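Local coordinates for protein 3',5'-nucleoside bisphosphate phosphatase (Chromobacterium violaceum, PDB 2YB1) that removes the 3'-phosphate from nucleoside 3',5'-bisphosphates with the help of three manganese ions per subunit, giving the nucleoside 5'-phosphate and orthophosphate, at residues A[199-207]-A[232-241]. Sequence-based numbering, arbitrary orientation.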
ATOM      1  N   ARG A 199     -10.170  15.486 -12.729  1.00  9.24           N
ATOM      2  CA  ARG A 199     -10.009  14.519 -13.811  1.00 10.39           C
ATOM      3  C   ARG A 199      -8.812  14.837 -14.698  1.00  8.61           C
ATOM      4  O   ARG A 199      -8.266  13.957 -15.357  1.00  7.54           O
ATOM      5  CB  ARG A 199     -11.286  14.377 -14.641  1.00 14.13           C
ATOM      6  CG  ARG A 199     -11.846  15.670 -15.194  1.00 16.96           C
ATOM      7  CD  ARG A 199     -13.102  15.359 -16.005  1.00 18.97           C
ATOM      8  NE  ARG A 199     -13.997  16.504 -16.121  1.00 20.61           N
ATOM      9  CZ  ARG A 199     -14.005  17.329 -17.156  1.00 20.65           C
ATOM     10  NH1 ARG A 199     -13.156  17.136 -18.157  1.00 21.77           N
ATOM     11  NH2 ARG A 199     -14.852  18.347 -17.187  1.00 20.52           N
ATOM     12  N   THR A 200      -8.398  16.098 -14.715  1.00  8.11           N
ATOM     13  CA  THR A 200      -7.241  16.476 -15.520  1.00  9.66           C
ATOM     14  C   THR A 200      -5.913  15.975 -14.924  1.00  9.89           C
ATOM     15  O   THR A 200      -5.079  15.411 -15.637  1.00  7.12           O
ATOM     16  CB  THR A 200      -7.209  17.990 -15.774  1.00 10.02           C
ATOM     17  OG1 THR A 200      -8.338  18.342 -16.580  1.00  9.72           O
ATOM     18  CG2 THR A 200      -5.924  18.401 -16.490  1.00 11.91           C
ATOM     19  N   LEU A 201      -5.725  16.185 -13.623  1.00  9.64           N
ATOM     20  CA  LEU A 201      -4.530  15.685 -12.948  1.00 11.39           C
ATOM     21  C   LEU A 201      -4.469  14.161 -12.936  1.00  9.79           C
ATOM     22  O   LEU A 201      -3.399  13.577 -13.107  1.00  7.88           O
ATOM     23  CB  LEU A 201      -4.440  16.224 -11.523  1.00 10.84           C
ATOM     24  CG  LEU A 201      -3.639  17.520 -11.415  1.00 15.94           C
ATOM     25  CD1 LEU A 201      -3.468  17.911  -9.958  1.00 14.97           C
ATOM     26  CD2 LEU A 201      -2.278  17.361 -12.098  1.00 17.83           C
ATOM     27  N   ILE A 202      -5.616  13.521 -12.728  1.00  9.39           N
ATOM     28  CA  ILE A 202      -5.679  12.059 -12.775  1.00  9.61           C
ATOM     29  C   ILE A 202      -5.227  11.556 -14.139  1.00  7.27           C
ATOM     30  O   ILE A 202      -4.443  10.610 -14.240  1.00  7.29           O
ATOM     31  CB  ILE A 202      -7.108  11.520 -12.479  1.00 12.82           C
ATOM     32  CG1 ILE A 202      -7.469  11.697 -10.998  1.00 13.29           C
ATOM     33  CG2 ILE A 202      -7.205  10.045 -12.862  1.00 11.98           C
ATOM     34  CD1 ILE A 202      -6.637  10.846 -10.060  1.00 14.63           C
ATOM     35  N   GLU A 203      -5.728  12.194 -15.193  1.00  9.38           N
ATOM     36  CA  GLU A 203      -5.332  11.831 -16.550  1.00 10.62           C
ATOM     37  C   GLU A 203      -3.836  12.015 -16.762  1.00  6.81           C
ATOM     38  O   GLU A 203      -3.183  11.176 -17.366  1.00  6.42           O
ATOM     39  CB  GLU A 203      -6.118  12.648 -17.579  1.00 16.37           C
ATOM     40  CG  GLU A 203      -5.538  12.576 -18.975  1.00 26.74           C
ATOM     41  CD  GLU A 203      -6.513  12.001 -19.982  1.00 35.59           C
ATOM     42  OE1 GLU A 203      -7.436  11.267 -19.564  1.00 36.99           O
ATOM     43  OE2 GLU A 203      -6.360  12.287 -21.190  1.00 38.76           O
ATOM     44  N   ARG A 204      -3.303  13.131 -16.274  1.00  7.29           N
ATOM     45  CA  ARG A 204      -1.877  13.435 -16.377  1.00  9.94           C
ATOM     46  C   ARG A 204      -1.043  12.379 -15.642  1.00  9.25           C
ATOM     47  O   ARG A 204      -0.028  11.892 -16.157  1.00  8.59           O
ATOM     48  CB  ARG A 204      -1.600  14.823 -15.781  1.00 14.43           C
ATOM     49  CG  ARG A 204      -0.198  15.342 -16.020  1.00 23.42           C
ATOM     50  CD  ARG A 204       0.046  15.498 -17.511  1.00 32.86           C
ATOM     51  NE  ARG A 204       1.418  15.167 -17.886  1.00 40.54           N
ATOM     52  CZ  ARG A 204       1.761  14.560 -19.022  1.00 44.57           C
ATOM     53  NH1 ARG A 204       0.833  14.207 -19.908  1.00 43.77           N
ATOM     54  NH2 ARG A 204       3.041  14.307 -19.270  1.00 46.45           N
ATOM     55  N   LEU A 205      -1.476  12.034 -14.430  1.00  6.73           N
ATOM     56  CA  LEU A 205      -0.810  10.993 -13.649  1.00  6.84           C
ATOM     57  C   LEU A 205      -0.803   9.655 -14.394  1.00  6.04           C
ATOM     58  O   LEU A 205       0.236   8.994 -14.476  1.00  4.40           O
ATOM     59  CB  LEU A 205      -1.477  10.833 -12.278  1.00  5.13           C
ATOM     60  CG  LEU A 205      -0.961   9.671 -11.421  1.00  6.33           C
ATOM     61  CD1 LEU A 205       0.561   9.793 -11.148  1.00  6.02           C
ATOM     62  CD2 LEU A 205      -1.747   9.573 -10.109  1.00  7.92           C
ATOM     63  N   ILE A 206      -1.961   9.260 -14.926  1.00  6.64           N
ATOM     64  CA  ILE A 206      -2.073   8.033 -15.723  1.00  7.24           C
ATOM     65  C   ILE A 206      -1.141   8.022 -16.944  1.00  8.56           C
ATOM     66  O   ILE A 206      -0.433   7.039 -17.183  1.00  7.27           O
ATOM     67  CB  ILE A 206      -3.527   7.766 -16.174  1.00  6.72           C
ATOM     68  CG1 ILE A 206      -4.403   7.403 -14.956  1.00  5.08           C
ATOM     69  CG2 ILE A 206      -3.567   6.665 -17.241  1.00  5.79           C
ATOM     70  CD1 ILE A 206      -5.868   7.254 -15.281  1.00  4.93           C
ATOM     71  N   LEU A 207      -1.142   9.107 -17.713  1.00  7.55           N
ATOM     72  CA  LEU A 207      -0.260   9.209 -18.877  1.00  6.46           C
ATOM     73  C   LEU A 207       1.220   9.077 -18.495  1.00  5.67           C
ATOM     74  O   LEU A 207       1.964   8.338 -19.138  1.00  6.70           O
ATOM     75  CB  LEU A 207      -0.506  10.521 -19.625  1.00  7.87           C
ATOM     76  CG  LEU A 207      -1.887  10.591 -20.280  1.00 10.37           C
ATOM     77  CD1 LEU A 207      -2.037  11.855 -21.115  1.00 12.46           C
ATOM     78  CD2 LEU A 207      -2.123   9.338 -21.141  1.00 11.31           C
ATOM     79  N   PHE A 232     -13.159   5.590 -11.542  1.00  8.36           N
ATOM     80  CA  PHE A 232     -11.854   5.024 -11.894  1.00  7.18           C
ATOM     81  C   PHE A 232     -11.925   3.826 -12.863  1.00  6.69           C
ATOM     82  O   PHE A 232     -10.996   3.609 -13.656  1.00  4.32           O
ATOM     83  CB  PHE A 232     -11.003   4.800 -10.635  1.00  7.65           C
ATOM     84  CG  PHE A 232     -10.677   6.083  -9.944  1.00  9.14           C
ATOM     85  CD1 PHE A 232      -9.761   6.960 -10.505  1.00  9.93           C
ATOM     86  CD2 PHE A 232     -11.346   6.465  -8.790  1.00 10.78           C
ATOM     87  CE1 PHE A 232      -9.486   8.178  -9.905  1.00 10.91           C
ATOM     88  CE2 PHE A 232     -11.070   7.674  -8.177  1.00  9.99           C
ATOM     89  CZ  PHE A 232     -10.143   8.537  -8.737  1.00  8.74           C
ATOM     90  N   ALA A 233     -13.039   3.094 -12.846  1.00  5.45           N
ATOM     91  CA  ALA A 233     -13.299   2.102 -13.894  1.00  5.70           C
ATOM     92  C   ALA A 233     -13.273   2.731 -15.297  1.00  6.46           C
ATOM     93  O   ALA A 233     -12.733   2.144 -16.238  1.00  8.47           O
ATOM     94  CB  ALA A 233     -14.635   1.397 -13.655  1.00  4.70           C
ATOM     95  N   LEU A 234     -13.880   3.907 -15.433  1.00  5.39           N
ATOM     96  CA  LEU A 234     -13.891   4.644 -16.705  1.00  5.58           C
ATOM     97  C   LEU A 234     -12.515   5.190 -17.076  1.00  6.20           C
ATOM     98  O   LEU A 234     -12.104   5.083 -18.233  1.00  6.70           O
ATOM     99  CB  LEU A 234     -14.907   5.790 -16.680  1.00  8.74           C
ATOM    100  CG  LEU A 234     -16.380   5.375 -16.619  1.00 14.29           C
ATOM    101  CD1 LEU A 234     -17.278   6.609 -16.654  1.00 14.36           C
ATOM    102  CD2 LEU A 234     -16.699   4.418 -17.768  1.00 15.00           C
ATOM    103  N   HIS A 235     -11.804   5.771 -16.107  1.00  5.55           N
ATOM    104  CA  HIS A 235     -10.421   6.209 -16.346  1.00  6.53           C
ATOM    105  C   HIS A 235      -9.599   5.035 -16.856  1.00  6.31           C
ATOM    106  O   HIS A 235      -8.827   5.167 -17.816  1.00  6.60           O
ATOM    107  CB  HIS A 235      -9.757   6.752 -15.071  1.00  8.28           C
ATOM    108  CG  HIS A 235     -10.072   8.187 -14.769  1.00 11.01           C
ATOM    109  ND1 HIS A 235      -9.643   9.229 -15.563  1.00 10.92           N
ATOM    110  CD2 HIS A 235     -10.725   8.755 -13.726  1.00 13.94           C
ATOM    111  CE1 HIS A 235     -10.040  10.375 -15.038  1.00 13.36           C
ATOM    112  NE2 HIS A 235     -10.701  10.115 -13.923  1.00 14.99           N
ATOM    113  N   ALA A 236      -9.755   3.884 -16.207  1.00  6.65           N
ATOM    114  CA  ALA A 236      -8.983   2.703 -16.569  1.00  6.02           C
ATOM    115  C   ALA A 236      -9.321   2.269 -17.987  1.00  7.84           C
ATOM    116  O   ALA A 236      -8.432   1.936 -18.775  1.00  7.04           O
ATOM    117  CB  ALA A 236      -9.236   1.563 -15.574  1.00  7.11           C
ATOM    118  N   ASP A 237     -10.608   2.284 -18.324  1.00  7.56           N
ATOM    119  CA  ASP A 237     -11.019   1.808 -19.642  1.00  7.17           C
ATOM    120  C   ASP A 237     -10.481   2.695 -20.773  1.00  8.57           C
ATOM    121  O   ASP A 237     -10.057   2.186 -21.813  1.00  7.17           O
ATOM    122  CB  ASP A 237     -12.542   1.673 -19.739  1.00  8.19           C
ATOM    123  CG  ASP A 237     -12.975   1.033 -21.041  1.00 11.14           C
ATOM    124  OD1 ASP A 237     -12.678  -0.166 -21.232  1.00  9.13           O
ATOM    125  OD2 ASP A 237     -13.590   1.730 -21.879  1.00 11.05           O
ATOM    126  N   ARG A 238     -10.491   4.013 -20.572  1.00 10.10           N
ATOM    127  CA  ARG A 238     -10.031   4.942 -21.609  1.00 14.00           C
ATOM    128  C   ARG A 238      -8.555   4.745 -21.917  1.00 12.66           C
ATOM    129  O   ARG A 238      -8.100   5.014 -23.027  1.00 11.13           O
ATOM    130  CB  ARG A 238     -10.253   6.396 -21.187  1.00 21.35           C
ATOM    131  CG  ARG A 238     -11.691   6.767 -20.897  1.00 29.83           C
ATOM    132  CD  ARG A 238     -11.791   8.203 -20.387  1.00 38.28           C
ATOM    133  NE  ARG A 238     -11.460   9.179 -21.424  1.00 46.00           N
ATOM    134  CZ  ARG A 238     -10.243   9.674 -21.630  1.00 49.88           C
ATOM    135  NH1 ARG A 238      -9.229   9.285 -20.868  1.00 50.83           N
ATOM    136  NH2 ARG A 238     -10.037  10.560 -22.598  1.00 50.43           N
ATOM    137  N   HIS A 239      -7.794   4.333 -20.912  1.00  8.22           N
ATOM    138  CA  HIS A 239      -6.359   4.135 -21.098  1.00  7.90           C
ATOM    139  C   HIS A 239      -5.914   2.683 -21.265  1.00  7.09           C
ATOM    140  O   HIS A 239      -4.728   2.403 -21.414  1.00  8.37           O
ATOM    141  CB  HIS A 239      -5.597   4.862 -19.998  1.00  9.74           C
ATOM    142  CG  HIS A 239      -5.855   6.334 -19.997  1.00 12.89           C
ATOM    143  ND1 HIS A 239      -5.255   7.190 -20.897  1.00 14.23           N
ATOM    144  CD2 HIS A 239      -6.690   7.095 -19.251  1.00 13.18           C
ATOM    145  CE1 HIS A 239      -5.694   8.420 -20.692  1.00 13.71           C
ATOM    146  NE2 HIS A 239      -6.560   8.391 -19.694  1.00 15.28           N
ATOM    147  N   GLY A 240      -6.867   1.761 -21.239  1.00  7.35           N
ATOM    148  CA  GLY A 240      -6.537   0.351 -21.357  1.00  7.70           C
ATOM    149  C   GLY A 240      -5.795  -0.177 -20.142  1.00  8.97           C
ATOM    150  O   GLY A 240      -4.979  -1.078 -20.265  1.00  9.08           O
ATOM    151  N   LEU A 241      -6.067   0.391 -18.968  1.00  7.01           N
ATOM    152  CA  LEU A 241      -5.464  -0.110 -17.723  1.00  6.92           C
ATOM    153  C   LEU A 241      -6.241  -1.295 -17.160  1.00  5.68           C
ATOM    154  O   LEU A 241      -7.475  -1.343 -17.249  1.00  6.58           O
ATOM    155  CB  LEU A 241      -5.413   0.998 -16.671  1.00  7.03           C
ATOM    156  CG  LEU A 241      -4.525   2.207 -16.973  1.00  7.86           C
ATOM    157  CD1 LEU A 241      -4.718   3.282 -15.913  1.00  9.62           C
ATOM    158  CD2 LEU A 241      -3.069   1.770 -17.048  1.00  6.36           C
TER
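Ile206 and His239 bring their CA atoms to 7.9 Å where the helix of 199-207 and the helical part of 232-241 pass at 11.2 Å between axes, inclined by 44°. These are successive helices of the PHP domain's TIM-barrel-like alpha/beta fold, joined through the strand 216-221, which runs parallel to strand 242-246. Two isoleucines one turn apart each lay a methyl group on a histidine ring. Ile202 CG2 sits over the centre of the His235 imidazole, 3.6 Å from its centroid, a CH-pi contact almost along the ring normal. On His239 the methyl Ile206 CG2 is displaced toward the rim, 3.9 Å from the centroid. Both have CG2 anti to the backbone N, which directs it to the rings; chi2 differs and sends Ile202 CD1 to the edge of Phe232 at CE1 (3.9 Å) but Ile206 CD1 to His235 CB. Leu241, just beyond the Schellman turn at Gly240, adds CD1 against Ile206 CG2 and also touches Ile217 of the intervening strand. At the more polar margin, Glu203 leaves the helix with CG anti to the backbone N (chi1 166°) and then bends at chi2, bringing OE1 to two donors. Arg238 NH1 forms a salt bridge with Glu203 OE1 at 3.0 Å. His239 NE2 donates to the same Glu203 OE1 at 3.0 Å in a bent bond (N-H...O 145°), the oxygen in the imidazole plane but the nitrogen well above the carboxylate plane.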